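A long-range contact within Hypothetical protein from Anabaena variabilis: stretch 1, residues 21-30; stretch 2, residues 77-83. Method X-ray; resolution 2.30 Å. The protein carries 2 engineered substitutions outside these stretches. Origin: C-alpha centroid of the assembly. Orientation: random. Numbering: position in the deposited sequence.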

# COMPACT_ATOMS: atom_id res chain seq x y z
N THR B 21 -3.77 24.40 11.00
CA THR B 21 -4.07 23.20 10.23
C THR B 21 -3.16 21.97 10.48
O THR B 21 -3.53 20.87 10.10
CB THR B 21 -3.99 23.52 8.71
OG1 THR B 21 -2.70 24.06 8.41
CG2 THR B 21 -5.06 24.54 8.31
N ILE B 22 -2.01 22.16 11.11
CA ILE B 22 -1.03 21.06 11.33
C ILE B 22 -1.18 20.20 12.61
O ILE B 22 -0.44 19.21 12.78
CB ILE B 22 0.43 21.58 11.27
CG1 ILE B 22 0.73 22.57 12.42
CG2 ILE B 22 0.69 22.24 9.94
CD1 ILE B 22 2.17 23.04 12.48
N GLY B 23 -2.13 20.56 13.49
CA GLY B 23 -2.34 19.84 14.76
C GLY B 23 -3.43 18.78 14.81
O GLY B 23 -3.95 18.49 15.90
N LYS B 24 -3.79 18.18 13.67
CA LYS B 24 -4.87 17.17 13.63
C LYS B 24 -4.72 16.08 14.69
O LYS B 24 -5.69 15.68 15.31
CB LYS B 24 -4.98 16.53 12.25
N THR B 25 -3.50 15.60 14.88
CA THR B 25 -3.23 14.54 15.85
C THR B 25 -3.46 15.05 17.26
O THR B 25 -4.20 14.45 18.02
CB THR B 25 -1.77 13.99 15.67
OG1 THR B 25 -1.62 13.43 14.35
CG2 THR B 25 -1.45 12.92 16.71
N GLY B 26 -2.85 16.19 17.60
CA GLY B 26 -3.00 16.79 18.92
C GLY B 26 -4.45 17.08 19.28
O GLY B 26 -4.89 16.78 20.39
N LEU B 27 -5.21 17.65 18.36
CA LEU B 27 -6.62 17.94 18.63
C LEU B 27 -7.44 16.67 18.76
O LEU B 27 -8.42 16.62 19.51
CB LEU B 27 -7.21 18.81 17.54
CG LEU B 27 -6.61 20.21 17.41
CD1 LEU B 27 -7.05 20.84 16.08
CD2 LEU B 27 -7.00 21.08 18.58
N ALA B 28 -7.08 15.63 18.02
CA ALA B 28 -7.79 14.37 18.13
C ALA B 28 -7.57 13.79 19.53
O ALA B 28 -8.51 13.33 20.17
CB ALA B 28 -7.36 13.40 17.05
N LEU B 29 -6.33 13.83 20.00
CA LEU B 29 -6.00 13.36 21.35
C LEU B 29 -6.75 14.17 22.41
O LEU B 29 -7.31 13.62 23.35
CB LEU B 29 -4.49 13.42 21.60
CG LEU B 29 -3.58 12.54 20.72
CD1 LEU B 29 -2.12 12.79 21.06
CD2 LEU B 29 -3.91 11.07 20.86
N LEU B 30 -6.77 15.49 22.26
CA LEU B 30 -7.51 16.35 23.18
C LEU B 30 -9.01 16.03 23.16
O LEU B 30 -9.68 16.14 24.17
CB LEU B 30 -7.29 17.83 22.84
CG LEU B 30 -5.89 18.39 23.13
CD1 LEU B 30 -5.69 19.69 22.39
CD2 LEU B 30 -5.61 18.55 24.64
N LEU B 77 5.90 13.69 26.53
CA LEU B 77 5.63 14.71 25.52
C LEU B 77 5.16 13.94 24.31
O LEU B 77 5.89 13.08 23.82
CB LEU B 77 6.88 15.52 25.16
CG LEU B 77 6.62 16.61 24.11
CD1 LEU B 77 5.80 17.73 24.70
CD2 LEU B 77 7.90 17.16 23.51
N VAL B 78 3.95 14.24 23.84
CA VAL B 78 3.35 13.60 22.67
C VAL B 78 3.35 14.61 21.53
O VAL B 78 2.78 15.71 21.65
CB VAL B 78 1.91 13.13 22.94
CG1 VAL B 78 1.32 12.43 21.72
CG2 VAL B 78 1.85 12.21 24.16
N ILE B 79 3.98 14.24 20.41
CA ILE B 79 4.01 15.10 19.23
C ILE B 79 2.60 15.14 18.60
O ILE B 79 2.09 14.14 18.09
CB ILE B 79 5.11 14.66 18.19
CG1 ILE B 79 6.51 14.73 18.83
CG2 ILE B 79 5.10 15.58 16.97
CD1 ILE B 79 7.65 14.23 17.92
N GLY B 80 1.98 16.31 18.66
CA GLY B 80 0.64 16.51 18.13
C GLY B 80 0.59 17.37 16.89
O GLY B 80 -0.48 17.80 16.50
N ILE B 81 1.75 17.64 16.28
CA ILE B 81 1.83 18.44 15.05
C ILE B 81 2.71 17.76 14.02
O ILE B 81 3.55 16.94 14.35
CB ILE B 81 2.35 19.88 15.27
CG1 ILE B 81 3.62 19.86 16.13
CG2 ILE B 81 1.24 20.74 15.88
CD1 ILE B 81 4.30 21.23 16.32
N ALA B 82 2.49 18.11 12.76
CA ALA B 82 3.27 17.55 11.67
C ALA B 82 3.35 18.58 10.57
O ALA B 82 2.33 19.15 10.17
CB ALA B 82 2.62 16.29 11.18
N PRO B 83 4.57 18.84 10.06
CA PRO B 83 4.69 19.82 8.99
C PRO B 83 4.09 19.28 7.71
O PRO B 83 4.11 18.06 7.51
CB PRO B 83 6.20 19.97 8.84
CG PRO B 83 6.73 18.64 9.23
CD PRO B 83 5.88 18.23 10.38
O HOH W 1 -0.87 16.46 13.37

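What does Ile22 contribute, the residue that covers the most surface here? Much of its grip is backbone: Ala82 N donates a hydrogen bond to Ile22 O at 3.1 Å, and Ile81 CA approaches the same oxygen at 3.3 Å in a CA-H...O contact. The CA-to-CB bond of Ile22 points toward the second stretch, and with chi1 in the p well and chi2 t, Ile22 CG1 lies 3.9 Å from Ile81 CG2. A branched aliphatic chain suits this place, adding an apolar contact beside the polar one.

Why is Gly80 a glycine? Its CA lies 3.7 Å from Gly26 CA, so close that an ideal CB on Gly80 would sit 2.8 Å from Gly26 CA, a clash. Gly26 is constrained too, though less severely: an ideal CB there would come within a tight 3.0 Å of Gly80 O. With neither side chain present, the helix backbone packs directly against the loop or turn that follows the strand, and Gly26 N donates a hydrogen bond to Gly80 O at 3.1 Å. Gly23, at the N-cap position, adds a CA-H...O contact, its CA 3.3 Å from Gly80 O.

Does water help at the start of the helix? Water 1 donates to Ile22 O at 2.8 Å and accepts from Thr25 N at 3.2 Å; its bond to Gly80 O, at 3.4 Å, is weak. It therefore bridges the two stretches while giving a partner to an amide in the first turn, where no preceding helical carbonyl is available.

How do the side chains continue the contact? Ile81, second to Gly80 in area covered within its stretch, has its CA-to-CB bond sideways and its end leading away, yet CG2 still meets Ile22. Farther along the helix, the CA-to-CB bonds of buried Leu29 and Val78 each point toward the other stretch, with Leu29 CD1 3.5 Å from Val78 CG1, a close apolar contact.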